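Long-range contacts in replicative DNA helicase (Mycobacterium smegmatis, PDB 6OWN), which is an intein splicing domain that probably excises itself from a replicative DNA helicase precursor by protein splicing, a reaction reversibly inhibited by zinc: residues V51-G56 with P101-T106; W67-G72 with A81-V86. One frame throughout, in Å; residues are numbered along the deposited sequence.

Interaction 1. Residues V51-G56 with P101-T106; sequences VEFSDG and PAVQIT
An antiparallel strand pairing of the all-beta intein splicing domain brings Phe53 opposite Ile105, a non-hydrogen-bonded pair, just where strand 48-53 passes into the type I turn from Phe53 to Gly56. Backbone bonds flank the pair: Thr106 N gives to Glu52 O at 2.8 Å, and Ser54 N to Gln104 O at 2.7 Å. Past that point the serine hydroxyl takes over as the acceptor for Gln104 N. Ser54 OG, set between its own backbone N and carbonyl carbon (chi1 56°), accepts from Gln104 N at 2.8 Å in a fairly straight bond (161°). Apolar groups close the face that bears Phe53 and Ile105. Ile105 CG1 lies 3.8 Å from Phe53 CE1, the two side chains running side by side, whereas Val103 crosses Phe53 at about a right angle and presses CG1 to within 3.5 Å of Phe53 CB. At Thr106 a water joins its OG1 (2.6 Å) to Glu52 OE1 (2.7 Å), and Glu52 OE2 makes a salt bridge with Arg109. The chemistry implies that hydrogen bonding need not stop where the strand geometry does: one residue, Ser54, satisfies both backbone polar atoms of Gln104 while its own chain is already turning away.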
loop_
_atom_site.group_PDB
_atom_site.type_symbol
_atom_site.label_atom_id
_atom_site.label_comp_id
_atom_site.label_asym_id
_atom_site.label_seq_id
_atom_site.Cartn_x
_atom_site.Cartn_y
_atom_site.Cartn_z
ATOM N N VAL A 51 3.418 2.506 9.145
ATOM C CA VAL A 51 4.697 2.117 8.567
ATOM C C VAL A 51 5.381 3.401 8.128
ATOM O O VAL A 51 4.835 4.148 7.307
ATOM C CB VAL A 51 4.519 1.142 7.392
ATOM C CG1 VAL A 51 5.861 0.652 6.878
ATOM C CG2 VAL A 51 3.641 -0.045 7.806
ATOM N N GLU A 52 6.549 3.682 8.693
ATOM C CA GLU A 52 7.319 4.867 8.338
ATOM C C GLU A 52 8.459 4.491 7.400
ATOM O O GLU A 52 9.103 3.454 7.583
ATOM C CB GLU A 52 7.854 5.559 9.593
ATOM C CG GLU A 52 6.750 6.216 10.407
ATOM C CD GLU A 52 7.221 6.685 11.773
ATOM O OE1 GLU A 52 8.402 6.444 12.116
ATOM O OE2 GLU A 52 6.403 7.285 12.503
ATOM N N PHE A 53 8.692 5.327 6.385
ATOM C CA PHE A 53 9.664 5.039 5.338
ATOM C C PHE A 53 10.767 6.093 5.294
ATOM O O PHE A 53 10.598 7.239 5.730
ATOM C CB PHE A 53 9.004 4.964 3.956
ATOM C CG PHE A 53 7.919 3.938 3.856
ATOM C CD1 PHE A 53 8.218 2.614 3.614
ATOM C CD2 PHE A 53 6.595 4.305 3.993
ATOM C CE1 PHE A 53 7.219 1.665 3.521
ATOM C CE2 PHE A 53 5.593 3.356 3.916
ATOM C CZ PHE A 53 5.906 2.038 3.669
ATOM N N SER A 54 11.899 5.678 4.721
ATOM C CA SER A 54 13.088 6.515 4.643
ATOM C C SER A 54 12.924 7.701 3.699
ATOM O O SER A 54 13.718 8.638 3.768
ATOM C CB SER A 54 14.285 5.666 4.196
ATOM O OG SER A 54 14.002 5.029 2.955
ATOM N N ASP A 55 11.940 7.687 2.808
ATOM C CA ASP A 55 11.696 8.858 1.972
ATOM C C ASP A 55 10.890 9.934 2.699
ATOM O O ASP A 55 10.435 10.885 2.064
ATOM C CB ASP A 55 10.977 8.442 0.685
ATOM C CG ASP A 55 9.612 7.816 0.962
ATOM O OD1 ASP A 55 9.254 7.688 2.142
ATOM O OD2 ASP A 55 8.897 7.453 0.010
ATOM N N GLY A 56 10.685 9.789 4.005
ATOM C CA GLY A 56 9.918 10.772 4.743
ATOM C C GLY A 56 8.417 10.619 4.643
ATOM O O GLY A 56 7.688 11.573 4.942
ATOM N N PRO A 101 16.824 3.485 -6.140
ATOM C CA PRO A 101 17.120 3.199 -4.734
ATOM C C PRO A 101 15.853 2.814 -3.972
ATOM O O PRO A 101 14.983 3.660 -3.755
ATOM C CB PRO A 101 17.693 4.518 -4.225
ATOM C CG PRO A 101 16.995 5.547 -5.061
ATOM C CD PRO A 101 16.784 4.931 -6.412
ATOM N N ALA A 102 15.745 1.545 -3.587
ATOM C CA ALA A 102 14.536 1.071 -2.929
ATOM C C ALA A 102 14.337 1.784 -1.598
ATOM O O ALA A 102 15.274 1.933 -0.808
ATOM C CB ALA A 102 14.605 -0.442 -2.718
ATOM N N VAL A 103 13.107 2.239 -1.358
ATOM C CA VAL A 103 12.787 2.896 -0.099
ATOM C C VAL A 103 12.923 1.891 1.040
ATOM O O VAL A 103 12.623 0.697 0.882
ATOM C CB VAL A 103 11.371 3.498 -0.172
ATOM C CG1 VAL A 103 10.812 3.757 1.203
ATOM C CG2 VAL A 103 11.378 4.770 -0.994
ATOM N N GLN A 104 13.402 2.361 2.190
ATOM C CA GLN A 104 13.601 1.524 3.365
ATOM C C GLN A 104 12.549 1.817 4.432
ATOM O O GLN A 104 12.192 2.974 4.666
ATOM C CB GLN A 104 15.001 1.745 3.939
ATOM C CG GLN A 104 15.326 0.901 5.159
ATOM C CD GLN A 104 16.741 1.139 5.664
ATOM O OE1 GLN A 104 17.266 0.369 6.465
ATOM N NE2 GLN A 104 17.364 2.209 5.191
ATOM N N ILE A 105 12.069 0.763 5.086
ATOM C CA ILE A 105 11.199 0.899 6.248
ATOM C C ILE A 105 12.050 1.302 7.446
ATOM O O ILE A 105 13.007 0.610 7.803
ATOM C CB ILE A 105 10.439 -0.404 6.525
ATOM C CG1 ILE A 105 9.456 -0.698 5.386
ATOM C CG2 ILE A 105 9.737 -0.348 7.887
ATOM C CD1 ILE A 105 9.115 -2.146 5.265
ATOM N N THR A 106 11.709 2.422 8.072
ATOM C CA THR A 106 12.471 2.870 9.226
ATOM C C THR A 106 11.781 2.598 10.558
ATOM O O THR A 106 12.465 2.536 11.582
ATOM C CB THR A 106 12.790 4.364 9.098
ATOM O OG1 THR A 106 11.573 5.100 8.945
ATOM C CG2 THR A 106 13.657 4.604 7.873
HETATM O O HOH W 1 10.963 6.135 11.230
#

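Interaction 2. Residues W67-G72 with A81-V86; sequences WPTEHG and AGMHTV
Val86 N donates to Pro68 O at 2.8 Å, the shortest polar bond across the contact, and Thr85 CA adds a C-H...O contact to the same Pro68 O at 3.1 Å. Pro68 CB comes within 3.3 Å of Val86 O. At the other end, Glu70 embraces His84 with both carboxylate oxygens. Glu70 OE1 accepts from His84 N at 3.0 Å in an almost straight bond (177°), and Glu70 OE2 accepts from His84 ND1 at 2.9 Å. Both oxygens are approached on their syn sides, but His84 ND1 lies well out of the carboxylate plane, and the ring is turned 66° from that plane. The ND1 bond holds the ring's rotation, the backbone bond holds the carboxylate in place, and the negative charge would tend to favour a protonated imidazole. Glu70 CG, between its backbone N and carbonyl carbon, sits over the centre of one face of the His71 ring; the bend at chi2 (-92°) then places CD, from which the carboxylate reaches His84. Met83 crosses His71 at about a right angle, its CE 3.8 Å from His71 ND1, a nitrogen that the contact buries without a polar partner. Thr69 OG1 accepts from His71 N in an ST turn and donates to Gly72 O, securing the turn from Thr69 to Gly72, which carries Glu70 and His71. The contact thus sets the end of the hairpin of strands 66-69 and 72-75 against the short strand 84-85, whose other side pairs with strand 103-111, while Thr85 packs on strand 135-138.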
loop_
_atom_site.group_PDB
_atom_site.type_symbol
_atom_site.label_atom_id
_atom_site.label_comp_id
_atom_site.label_asym_id
_atom_site.label_seq_id
_atom_site.Cartn_x
_atom_site.Cartn_y
_atom_site.Cartn_z
ATOM N N TRP A 67 3.325 -6.598 1.674
ATOM C CA TRP A 67 4.397 -5.738 1.219
ATOM C C TRP A 67 5.470 -6.557 0.519
ATOM O O TRP A 67 5.878 -7.611 1.025
ATOM C CB TRP A 67 5.039 -5.002 2.393
ATOM C CG TRP A 67 4.085 -4.191 3.178
ATOM C CD1 TRP A 67 3.334 -4.604 4.240
ATOM C CD2 TRP A 67 3.778 -2.811 2.980
ATOM N NE1 TRP A 67 2.573 -3.563 4.714
ATOM C CE2 TRP A 67 2.828 -2.451 3.955
ATOM C CE3 TRP A 67 4.215 -1.840 2.068
ATOM C CZ2 TRP A 67 2.314 -1.161 4.054
ATOM C CZ3 TRP A 67 3.690 -0.565 2.157
ATOM C CH2 TRP A 67 2.751 -0.237 3.143
ATOM N N PRO A 68 5.963 -6.088 -0.616
ATOM C CA PRO A 68 7.044 -6.785 -1.326
ATOM C C PRO A 68 8.410 -6.383 -0.788
ATOM O O PRO A 68 8.904 -5.286 -1.076
ATOM C CB PRO A 68 6.849 -6.340 -2.779
ATOM C CG PRO A 68 6.268 -4.934 -2.646
ATOM C CD PRO A 68 5.439 -4.935 -1.372
ATOM N N THR A 69 9.026 -7.262 -0.010
ATOM C CA THR A 69 10.348 -6.976 0.542
ATOM C C THR A 69 11.428 -7.820 -0.136
ATOM O O THR A 69 11.153 -8.720 -0.937
ATOM C CB THR A 69 10.383 -7.196 2.064
ATOM O OG1 THR A 69 10.415 -8.595 2.361
ATOM C CG2 THR A 69 9.175 -6.544 2.724
ATOM N N GLU A 70 12.685 -7.522 0.209
ATOM C CA GLU A 70 13.810 -8.288 -0.324
ATOM C C GLU A 70 13.789 -9.737 0.144
ATOM O O GLU A 70 14.428 -10.595 -0.476
ATOM C CB GLU A 70 15.134 -7.619 0.058
ATOM C CG GLU A 70 15.432 -7.607 1.555
ATOM C CD GLU A 70 14.938 -6.345 2.246
ATOM O OE1 GLU A 70 13.706 -6.183 2.358
ATOM O OE2 GLU A 70 15.774 -5.524 2.688
ATOM N N HIS A 71 13.069 -10.031 1.220
ATOM C CA HIS A 71 12.889 -11.390 1.701
ATOM C C HIS A 71 11.634 -12.042 1.141
ATOM O O HIS A 71 11.305 -13.165 1.536
ATOM C CB HIS A 71 12.844 -11.401 3.232
ATOM C CG HIS A 71 13.942 -10.610 3.874
ATOM N ND1 HIS A 71 13.707 -9.465 4.608
ATOM C CD2 HIS A 71 15.284 -10.793 3.886
ATOM C CE1 HIS A 71 14.855 -8.983 5.049
ATOM N NE2 HIS A 71 15.828 -9.770 4.624
ATOM N N GLY A 72 10.936 -11.369 0.232
ATOM C CA GLY A 72 9.653 -11.831 -0.251
ATOM C C GLY A 72 8.518 -11.025 0.344
ATOM O O GLY A 72 8.707 -9.983 0.976
ATOM N N ALA A 81 11.979 -2.737 10.841
ATOM C CA ALA A 81 12.850 -1.673 10.374
ATOM C C ALA A 81 14.117 -2.283 9.792
ATOM O O ALA A 81 14.614 -3.301 10.278
ATOM C CB ALA A 81 13.184 -0.716 11.517
ATOM N N GLY A 82 14.613 -1.683 8.714
ATOM C CA GLY A 82 15.719 -2.223 7.962
ATOM C C GLY A 82 15.317 -2.866 6.652
ATOM O O GLY A 82 16.094 -2.830 5.694
ATOM N N MET A 83 14.119 -3.447 6.588
ATOM C CA MET A 83 13.634 -4.008 5.336
ATOM C C MET A 83 13.381 -2.900 4.313
ATOM O O MET A 83 13.271 -1.720 4.647
ATOM C CB MET A 83 12.345 -4.797 5.562
ATOM C CG MET A 83 12.477 -5.994 6.480
ATOM S SD MET A 83 10.892 -6.827 6.683
ATOM C CE MET A 83 11.406 -8.359 7.464
ATOM N N HIS A 84 13.287 -3.302 3.048
ATOM C CA HIS A 84 12.954 -2.413 1.947
ATOM C C HIS A 84 11.712 -2.941 1.238
ATOM O O HIS A 84 11.400 -4.133 1.303
ATOM C CB HIS A 84 14.113 -2.301 0.936
ATOM C CG HIS A 84 15.423 -1.904 1.546
ATOM N ND1 HIS A 84 16.077 -2.681 2.478
ATOM C CD2 HIS A 84 16.205 -0.817 1.347
ATOM C CE1 HIS A 84 17.198 -2.082 2.838
ATOM N NE2 HIS A 84 17.300 -0.950 2.163
ATOM N N THR A 85 11.004 -2.044 0.553
ATOM C CA THR A 85 9.903 -2.423 -0.324
ATOM C C THR A 85 10.379 -2.287 -1.766
ATOM O O THR A 85 10.702 -1.182 -2.214
ATOM C CB THR A 85 8.659 -1.566 -0.077
ATOM O OG1 THR A 85 9.003 -0.184 -0.209
ATOM C CG2 THR A 85 8.112 -1.810 1.322
ATOM N N VAL A 86 10.425 -3.407 -2.486
ATOM C CA VAL A 86 11.080 -3.486 -3.783
ATOM C C VAL A 86 10.085 -3.978 -4.828
ATOM O O VAL A 86 9.022 -4.506 -4.507
ATOM C CB VAL A 86 12.313 -4.402 -3.749
ATOM C CG1 VAL A 86 13.324 -3.893 -2.743
ATOM C CG2 VAL A 86 11.887 -5.814 -3.414
#

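The two contacts share a seam, with centres about 10 Å apart. Ile105 of interaction 1 is probably hydrogen-bonded through its backbone to interaction 2: Ile105 N lies 2.8 Å from Met83 O, and Ile105 O 2.9 Å from Gly82 N. From that seam, interaction 2 packs the 66-69/72-75 hairpin against strand 84-85. Val135 touches Phe53 and Val103 of the first contact and Thr85 of the second, so both lie against the strand leading to the intein's C-terminal end. A bound zinc ion is about 12 Å from the Val51 side chain, and one is about 9 Å from that of Trp67.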